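Local coordinates for protein putative pterin-4-alpha-carbinolamine dehydratase (PDB 3JST) that probably catalyses the dehydration of 4a-hydroxytetrahydrobiopterin to 6,7-dihydrobiopterin, at residues A[30-36]-A[67-73]; A[45-49]-A[92-96]; A[52-58]-A[84-88]. Residues are numbered along the deposited sequence.

How the contacts relate
Contact 1 builds the centre of the antiparallel sheet, while contacts 2 and 3 both join helix 39-56 to helix 83-96, which pack on that sheet. Contact 1 is held by backbone hydrogen bonds and has two characters: Phe-34, Val-69 and Val-71 are buried beneath the helices, whereas Ser-33, Lys-35 and Arg-68 are exposed on the other face. Contact 2 is apolar; its buried Phe-45 and Met-92 pack directly against contact 1, and Arg-32 reaches Asn-93 by a hydrogen bond. Contact 3, nested within the chain loop that contact 2 closes, mixes packing with a buried His-carboxylate pair and a bridging water, and meets contact 1 through Leu-73 and Ile-30.

Contact 1: residues A[30-36]-A[67-73]. With EDO (1,2-ethanediol), chain C.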
# COMPACT_ATOMS: atom_id res chain seq x y z
N ILE A 30 -4.30 0.20 5.62
CA ILE A 30 -4.76 -0.75 4.61
C ILE A 30 -3.64 -1.72 4.24
O ILE A 30 -2.46 -1.40 4.40
CB ILE A 30 -5.31 -0.04 3.34
CG1 ILE A 30 -4.22 0.81 2.66
CG2 ILE A 30 -6.52 0.82 3.71
CD1 ILE A 30 -4.67 1.45 1.34
N THR A 31 -4.02 -2.90 3.76
CA THR A 31 -3.05 -3.95 3.54
C THR A 31 -3.40 -4.85 2.35
O THR A 31 -4.57 -5.07 2.04
CB THR A 31 -2.85 -4.81 4.82
OG1 THR A 31 -1.71 -5.67 4.67
CG2 THR A 31 -4.10 -5.65 5.13
N ARG A 32 -2.36 -5.32 1.67
CA ARG A 32 -2.48 -6.39 0.69
C ARG A 32 -1.28 -7.32 0.80
O ARG A 32 -0.15 -6.88 1.06
CB ARG A 32 -2.56 -5.83 -0.74
CG ARG A 32 -2.65 -6.93 -1.80
CD ARG A 32 -2.96 -6.41 -3.19
NE ARG A 32 -3.04 -7.53 -4.14
CZ ARG A 32 -3.04 -7.42 -5.47
NH1 ARG A 32 -3.11 -8.53 -6.21
NH2 ARG A 32 -2.96 -6.24 -6.07
N SER A 33 -1.54 -8.61 0.61
CA SER A 33 -0.50 -9.62 0.51
C SER A 33 -0.33 -9.98 -0.96
O SER A 33 -1.26 -10.50 -1.59
CB SER A 33 -0.87 -10.86 1.31
OG SER A 33 -0.93 -10.57 2.70
N PHE A 34 0.83 -9.66 -1.50
CA PHE A 34 1.17 -9.99 -2.88
C PHE A 34 1.87 -11.34 -2.89
O PHE A 34 2.67 -11.64 -2.00
CB PHE A 34 2.08 -8.92 -3.49
CG PHE A 34 1.44 -7.56 -3.61
CD1 PHE A 34 0.84 -7.17 -4.81
CD2 PHE A 34 1.45 -6.67 -2.55
CE1 PHE A 34 0.25 -5.91 -4.93
CE2 PHE A 34 0.87 -5.42 -2.66
CZ PHE A 34 0.27 -5.03 -3.85
N LYS A 35 1.57 -12.14 -3.90
CA LYS A 35 2.21 -13.42 -4.12
C LYS A 35 2.74 -13.44 -5.55
O LYS A 35 1.96 -13.38 -6.50
CB LYS A 35 1.20 -14.55 -3.91
CG LYS A 35 1.79 -15.96 -3.97
CD LYS A 35 2.50 -16.33 -2.68
CE LYS A 35 2.81 -17.82 -2.62
NZ LYS A 35 1.57 -18.65 -2.61
N PHE A 36 4.05 -13.53 -5.69
CA PHE A 36 4.70 -13.56 -6.99
C PHE A 36 5.19 -14.97 -7.29
O PHE A 36 5.09 -15.86 -6.44
CB PHE A 36 5.84 -12.55 -7.03
CG PHE A 36 5.39 -11.15 -6.74
CD1 PHE A 36 4.80 -10.39 -7.74
CD2 PHE A 36 5.52 -10.61 -5.47
CE1 PHE A 36 4.38 -9.09 -7.48
CE2 PHE A 36 5.10 -9.32 -5.21
CZ PHE A 36 4.52 -8.56 -6.22
N ASN A 67 8.80 -15.29 -2.25
CA ASN A 67 7.90 -14.73 -3.27
C ASN A 67 6.70 -13.96 -2.72
O ASN A 67 5.86 -13.48 -3.49
CB ASN A 67 7.42 -15.84 -4.21
CG ASN A 67 6.59 -16.90 -3.51
OD1 ASN A 67 6.69 -17.08 -2.29
ND2 ASN A 67 5.78 -17.61 -4.27
N ARG A 68 6.61 -13.85 -1.39
CA ARG A 68 5.51 -13.14 -0.75
C ARG A 68 5.95 -11.76 -0.31
O ARG A 68 7.01 -11.61 0.30
CB ARG A 68 5.01 -13.90 0.48
CG ARG A 68 4.34 -15.22 0.16
CD ARG A 68 3.87 -15.94 1.41
NE ARG A 68 4.94 -16.72 2.05
CZ ARG A 68 5.46 -16.49 3.26
NH1 ARG A 68 5.03 -15.49 4.03
NH2 ARG A 68 6.42 -17.28 3.72
N VAL A 69 5.13 -10.75 -0.60
CA VAL A 69 5.32 -9.41 -0.04
C VAL A 69 4.01 -8.93 0.59
O VAL A 69 3.01 -8.78 -0.10
CB VAL A 69 5.77 -8.38 -1.11
CG1 VAL A 69 6.19 -7.08 -0.42
CG2 VAL A 69 6.89 -8.93 -1.97
N ASP A 70 4.04 -8.72 1.91
CA ASP A 70 2.89 -8.19 2.63
C ASP A 70 3.12 -6.71 2.89
O ASP A 70 4.14 -6.34 3.46
CB ASP A 70 2.71 -8.91 3.97
CG ASP A 70 2.56 -10.41 3.81
OD1 ASP A 70 1.89 -10.83 2.84
OD2 ASP A 70 3.12 -11.15 4.63
N VAL A 71 2.17 -5.88 2.48
CA VAL A 71 2.28 -4.43 2.60
C VAL A 71 1.17 -3.87 3.48
O VAL A 71 -0.00 -4.22 3.31
CB VAL A 71 2.20 -3.75 1.21
CG1 VAL A 71 2.41 -2.25 1.34
CG2 VAL A 71 3.21 -4.37 0.25
N THR A 72 1.55 -3.00 4.42
CA THR A 72 0.62 -2.20 5.21
C THR A 72 0.93 -0.72 5.01
O THR A 72 2.09 -0.30 5.11
CB THR A 72 0.70 -2.54 6.71
OG1 THR A 72 0.33 -3.90 6.92
CG2 THR A 72 -0.22 -1.64 7.53
N LEU A 73 -0.11 0.07 4.75
CA LEU A 73 0.05 1.50 4.48
C LEU A 73 -0.80 2.34 5.44
O LEU A 73 -1.99 2.08 5.61
CB LEU A 73 -0.36 1.83 3.04
CG LEU A 73 0.38 1.09 1.91
CD1 LEU A 73 -0.27 1.43 0.57
CD2 LEU A 73 1.87 1.42 1.90
C1 EDO C . 3.44 -5.08 7.58
O1 EDO C . 3.96 -6.04 8.50
C2 EDO C . 3.12 -5.76 6.26
O2 EDO C . 1.75 -6.16 6.23
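Follow the backbone first. Strands 30-35 and 68-73 run antiparallel at 168°. Ile-30 N reaches Leu-73 O at 3.0 Å and Leu-73 N returns to Ile-30 O at 2.8 Å; Phe-34 and Val-69 do the same. Val-71 O is shared: it takes Arg-32 N at 3.1 Å and Thr-31 OG1 at 2.6 Å, while Val-71 N gives to Arg-32 O at 2.9 Å. These are the two inner strands of the dehydratase's four-stranded antiparallel sheet, so backbone groups of Thr-31 bond Gln-22, and those of Asp-70 and Thr-72 bond Phe-63 and Glu-61. Phe-34, Val-69 and Val-71 face the helices, as does Arg-32, whose NH2 donates to Asn-93; Thr-31 lies on the opposite face, where Ser-33 OG donates to Asp-70 OD1 (2.8 Å) and Thr-72 OG1 pairs with O2 of an ethanediol, probably from the crystallisation liquor, at 2.8 Å. Just beyond the paired strands, Phe-36 N meets Asn-67 O at 2.8 Å and Asn-67 ND2 meets Phe-36 O at 2.9 Å.

Contact 2: residues A[45-49]-A[92-96]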
# COMPACT_ATOMS: atom_id res chain seq x y z
N PHE A 45 9.33 -5.93 -7.89
CA PHE A 45 8.18 -5.19 -7.37
C PHE A 45 8.61 -4.24 -6.26
O PHE A 45 8.25 -3.07 -6.27
CB PHE A 45 7.10 -6.16 -6.88
CG PHE A 45 6.07 -5.54 -5.98
CD1 PHE A 45 4.93 -4.95 -6.51
CD2 PHE A 45 6.22 -5.58 -4.60
CE1 PHE A 45 3.98 -4.38 -5.68
CE2 PHE A 45 5.27 -5.01 -3.77
CZ PHE A 45 4.15 -4.41 -4.30
N MET A 46 9.39 -4.75 -5.31
CA MET A 46 9.88 -3.93 -4.19
C MET A 46 10.78 -2.79 -4.68
O MET A 46 10.69 -1.67 -4.17
CB MET A 46 10.61 -4.79 -3.16
CG MET A 46 9.69 -5.76 -2.41
SD MET A 46 10.52 -6.72 -1.13
CE MET A 46 10.70 -5.48 0.15
N ALA A 47 11.62 -3.07 -5.67
CA ALA A 47 12.50 -2.06 -6.26
C ALA A 47 11.68 -0.91 -6.87
O ALA A 47 11.95 0.26 -6.61
CB ALA A 47 13.42 -2.69 -7.31
N GLN A 48 10.68 -1.26 -7.67
CA GLN A 48 9.82 -0.25 -8.30
C GLN A 48 9.01 0.53 -7.27
O GLN A 48 8.88 1.75 -7.39
CB GLN A 48 8.88 -0.90 -9.31
CG GLN A 48 9.63 -1.45 -10.52
CD GLN A 48 8.71 -1.90 -11.62
OE1 GLN A 48 8.68 -3.09 -11.97
NE2 GLN A 48 7.96 -0.97 -12.19
N ALA A 49 8.46 -0.16 -6.28
CA ALA A 49 7.69 0.47 -5.20
C ALA A 49 8.55 1.41 -4.37
O ALA A 49 8.09 2.48 -3.96
CB ALA A 49 7.05 -0.59 -4.30
N MET A 92 1.35 0.29 -6.56
CA MET A 92 1.72 -1.10 -6.29
C MET A 92 0.89 -2.07 -7.11
O MET A 92 1.42 -3.03 -7.67
CB MET A 92 1.59 -1.42 -4.81
CG MET A 92 2.73 -0.88 -3.97
SD MET A 92 2.57 -1.23 -2.22
CE MET A 92 4.19 -0.74 -1.65
N ASN A 93 -0.42 -1.82 -7.18
CA ASN A 93 -1.30 -2.64 -8.01
C ASN A 93 -0.92 -2.59 -9.49
O ASN A 93 -1.02 -3.60 -10.19
CB ASN A 93 -2.77 -2.24 -7.81
CG ASN A 93 -3.40 -2.95 -6.62
OD1 ASN A 93 -2.70 -3.45 -5.74
ND2 ASN A 93 -4.74 -3.00 -6.59
N ALA A 94 -0.49 -1.42 -9.96
CA ALA A 94 -0.04 -1.25 -11.34
C ALA A 94 1.27 -2.00 -11.59
O ALA A 94 1.42 -2.66 -12.61
CB ALA A 94 0.12 0.23 -11.68
N ILE A 95 2.20 -1.91 -10.64
CA ILE A 95 3.48 -2.60 -10.76
C ILE A 95 3.27 -4.12 -10.78
O ILE A 95 3.80 -4.81 -11.64
CB ILE A 95 4.44 -2.23 -9.60
CG1 ILE A 95 4.82 -0.75 -9.64
CG2 ILE A 95 5.71 -3.08 -9.65
CD1 ILE A 95 5.34 -0.23 -8.31
N ALA A 96 2.49 -4.62 -9.82
CA ALA A 96 2.24 -6.05 -9.67
C ALA A 96 1.47 -6.66 -10.84
O ALA A 96 1.67 -7.82 -11.18
CB ALA A 96 1.50 -6.33 -8.37
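Here the two helices that lie together on one face of the antiparallel sheet, in the alpha+beta fold of the pterin dehydratases, pack side by side. Segments 45-49 and 92-96 cross at a signed angle of 143°, so they run roughly antiparallel, with axes 9.8 Å apart; Phe-45 CA lies 6.3 Å from Ile-95 CA, and Ala-49 CA 6.3 Å from Met-92 CA.

Aliphatic packing does much of the work. Ile-95 points across the gap, its CD1 lying 3.7 Å from Gln-48 CB and 4.4 Å from Ala-49 CB, and the small Ala-49 lets Met-92 close in from the sheet side, CB to CE 3.9 Å.

The aromatic part centres on Phe-45, whose chi1 of 163° swings the ring between the helices. Phe-45 CD1 sits 3.7 Å from Ile-95 CG2 and 4.1 Å from Ala-96 CB, and Phe-45 CZ is 3.8 Å from Met-92 CG. Met-92 SD, 5.4 Å from the ring centroid and oblique to it, adds a Met-aromatic contact. The same ring meets Phe-34 and Phe-36 below, tying the helix pair to the sheet. Two polar backbone atoms lie at the ring edge, Ala-96 N and Met-92 O, bonded to each other within their own helix; Met-92 O is 3.5 Å from Phe-45 CE1.

Contact 3: residues A[52-58]-A[84-88]; sequences YAEKLDH and LDIKM
This contact belongs to the Asp-His-His-Pro turn, residues 57-60, after helix 39-56; in pterin dehydratases these paired histidines lie at the pterin pocket, probably here too. Segments 52-56 and 84-88 are helical and roughly antiparallel, crossing at a signed 152° with axes 11.2 Å apart. Tyr-52 lies level with Met-88 (CA-CA 7.5 Å) and His-58 with Leu-84 (7.0 Å). Helix 39-56 ends in a Schellman motif: Asp-57 takes positive phi (51/53), His-58 N reaches Ala-53 O at 2.9 Å, and the second bond, Asp-57 N to Glu-54 O at 3.5 Å, is weak. His-58 turns extended (-148/109), and with chi1 t and chi2 68° its NE2 donates to Asp-85 OD1 at 2.7 Å. Leu-84 CB sits over the imidazole face, 3.6 Å from its centroid, a CH-pi contact. Met-88 (chi t, p, p) curls its thioether between the helices: Met-88 SD makes a Met-aromatic contact at the edge of the Tyr-52 ring, 5.3 Å from its centroid, and Met-88 CE is 3.6 Å from Ala-53 CA and 3.5 Å from His-58 O. Tyr-52 (chi1 t) places OH 3.6 Å from Lys-87 CE; a water 3.0 Å from Tyr-52 OH donates to Lys-87 O at 2.7 Å. Asp-85 OD2 is held by Thr-75 and Thr-82 N just before helix 83-96, while Asp-85 and Met-88 rest on Leu-73 at the end of strand 68-73.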
# COMPACT_ATOMS: atom_id res chain seq x y z
N TYR A 52 8.93 4.79 -5.99
CA TYR A 52 7.73 5.59 -5.78
C TYR A 52 7.62 6.08 -4.33
O TYR A 52 7.12 7.18 -4.09
CB TYR A 52 6.48 4.80 -6.19
CG TYR A 52 5.24 5.66 -6.37
CD1 TYR A 52 5.20 6.66 -7.34
CD2 TYR A 52 4.12 5.46 -5.59
CE1 TYR A 52 4.06 7.45 -7.51
CE2 TYR A 52 2.98 6.24 -5.75
CZ TYR A 52 2.96 7.23 -6.71
OH TYR A 52 1.82 8.00 -6.86
N ALA A 53 8.09 5.28 -3.38
CA ALA A 53 8.11 5.70 -1.98
C ALA A 53 8.94 6.97 -1.83
O ALA A 53 8.56 7.90 -1.13
CB ALA A 53 8.65 4.59 -1.08
N GLU A 54 10.08 7.01 -2.51
CA GLU A 54 10.96 8.18 -2.47
C GLU A 54 10.43 9.35 -3.31
O GLU A 54 10.68 10.51 -2.98
CB GLU A 54 12.38 7.80 -2.87
CG GLU A 54 13.12 7.10 -1.75
CD GLU A 54 13.51 8.05 -0.64
OE1 GLU A 54 14.43 8.88 -0.85
OE2 GLU A 54 12.91 7.97 0.46
N LYS A 55 9.71 9.04 -4.39
CA LYS A 55 9.02 10.08 -5.16
C LYS A 55 8.00 10.82 -4.28
O LYS A 55 7.95 12.04 -4.29
CB LYS A 55 8.33 9.50 -6.40
CG LYS A 55 7.63 10.56 -7.29
CD LYS A 55 7.07 9.94 -8.58
CE LYS A 55 6.32 10.95 -9.43
NZ LYS A 55 7.22 12.00 -10.01
N LEU A 56 7.22 10.06 -3.51
CA LEU A 56 6.19 10.63 -2.63
C LEU A 56 6.69 11.01 -1.23
O LEU A 56 5.97 11.67 -0.48
CB LEU A 56 5.05 9.62 -2.44
CG LEU A 56 4.20 9.22 -3.64
CD1 LEU A 56 3.09 8.30 -3.16
CD2 LEU A 56 3.64 10.45 -4.35
N ASP A 57 7.90 10.58 -0.88
CA ASP A 57 8.38 10.64 0.50
C ASP A 57 7.33 10.00 1.42
O ASP A 57 6.87 10.61 2.39
CB ASP A 57 8.70 12.08 0.93
CG ASP A 57 9.49 12.15 2.24
OD1 ASP A 57 10.17 11.16 2.59
OD2 ASP A 57 9.43 13.19 2.91
N HIS A 58 6.94 8.78 1.08
CA HIS A 58 5.88 8.07 1.78
C HIS A 58 6.20 6.58 1.73
O HIS A 58 6.12 5.95 0.68
CB HIS A 58 4.52 8.37 1.13
CG HIS A 58 3.36 7.78 1.87
ND1 HIS A 58 2.97 8.21 3.12
CD2 HIS A 58 2.51 6.78 1.54
CE1 HIS A 58 1.93 7.51 3.52
NE2 HIS A 58 1.63 6.63 2.58
N LEU A 84 -2.13 9.65 0.13
CA LEU A 84 -0.80 9.08 -0.10
C LEU A 84 -0.80 7.54 -0.07
O LEU A 84 -0.12 6.89 -0.87
CB LEU A 84 0.18 9.61 0.96
CG LEU A 84 0.52 11.10 0.92
CD1 LEU A 84 1.36 11.48 2.14
CD2 LEU A 84 1.23 11.46 -0.37
N ASP A 85 -1.56 6.97 0.86
CA ASP A 85 -1.69 5.52 0.97
C ASP A 85 -2.46 4.97 -0.22
O ASP A 85 -2.12 3.91 -0.76
CB ASP A 85 -2.39 5.15 2.27
CG ASP A 85 -1.64 5.67 3.48
OD1 ASP A 85 -0.47 5.28 3.64
OD2 ASP A 85 -2.23 6.47 4.24
N ILE A 86 -3.49 5.70 -0.63
CA ILE A 86 -4.27 5.33 -1.81
C ILE A 86 -3.40 5.37 -3.06
O ILE A 86 -3.46 4.47 -3.89
CB ILE A 86 -5.50 6.25 -2.00
CG1 ILE A 86 -6.39 6.28 -0.74
CG2 ILE A 86 -6.31 5.80 -3.22
CD1 ILE A 86 -6.71 4.91 -0.13
N LYS A 87 -2.59 6.41 -3.21
CA LYS A 87 -1.68 6.53 -4.35
C LYS A 87 -0.67 5.38 -4.40
O LYS A 87 -0.41 4.81 -5.46
CB LYS A 87 -0.93 7.87 -4.32
CG LYS A 87 -1.81 9.06 -4.65
CD LYS A 87 -1.05 10.38 -4.54
CE LYS A 87 -0.27 10.68 -5.80
NZ LYS A 87 0.43 12.00 -5.71
N MET A 88 -0.12 5.03 -3.23
CA MET A 88 0.86 3.96 -3.15
C MET A 88 0.23 2.61 -3.47
O MET A 88 0.79 1.83 -4.23
CB MET A 88 1.51 3.93 -1.76
CG MET A 88 2.51 2.80 -1.54
SD MET A 88 3.88 2.80 -2.72
CE MET A 88 4.94 4.05 -1.97
O HOH W 1 -0.47 6.27 -7.69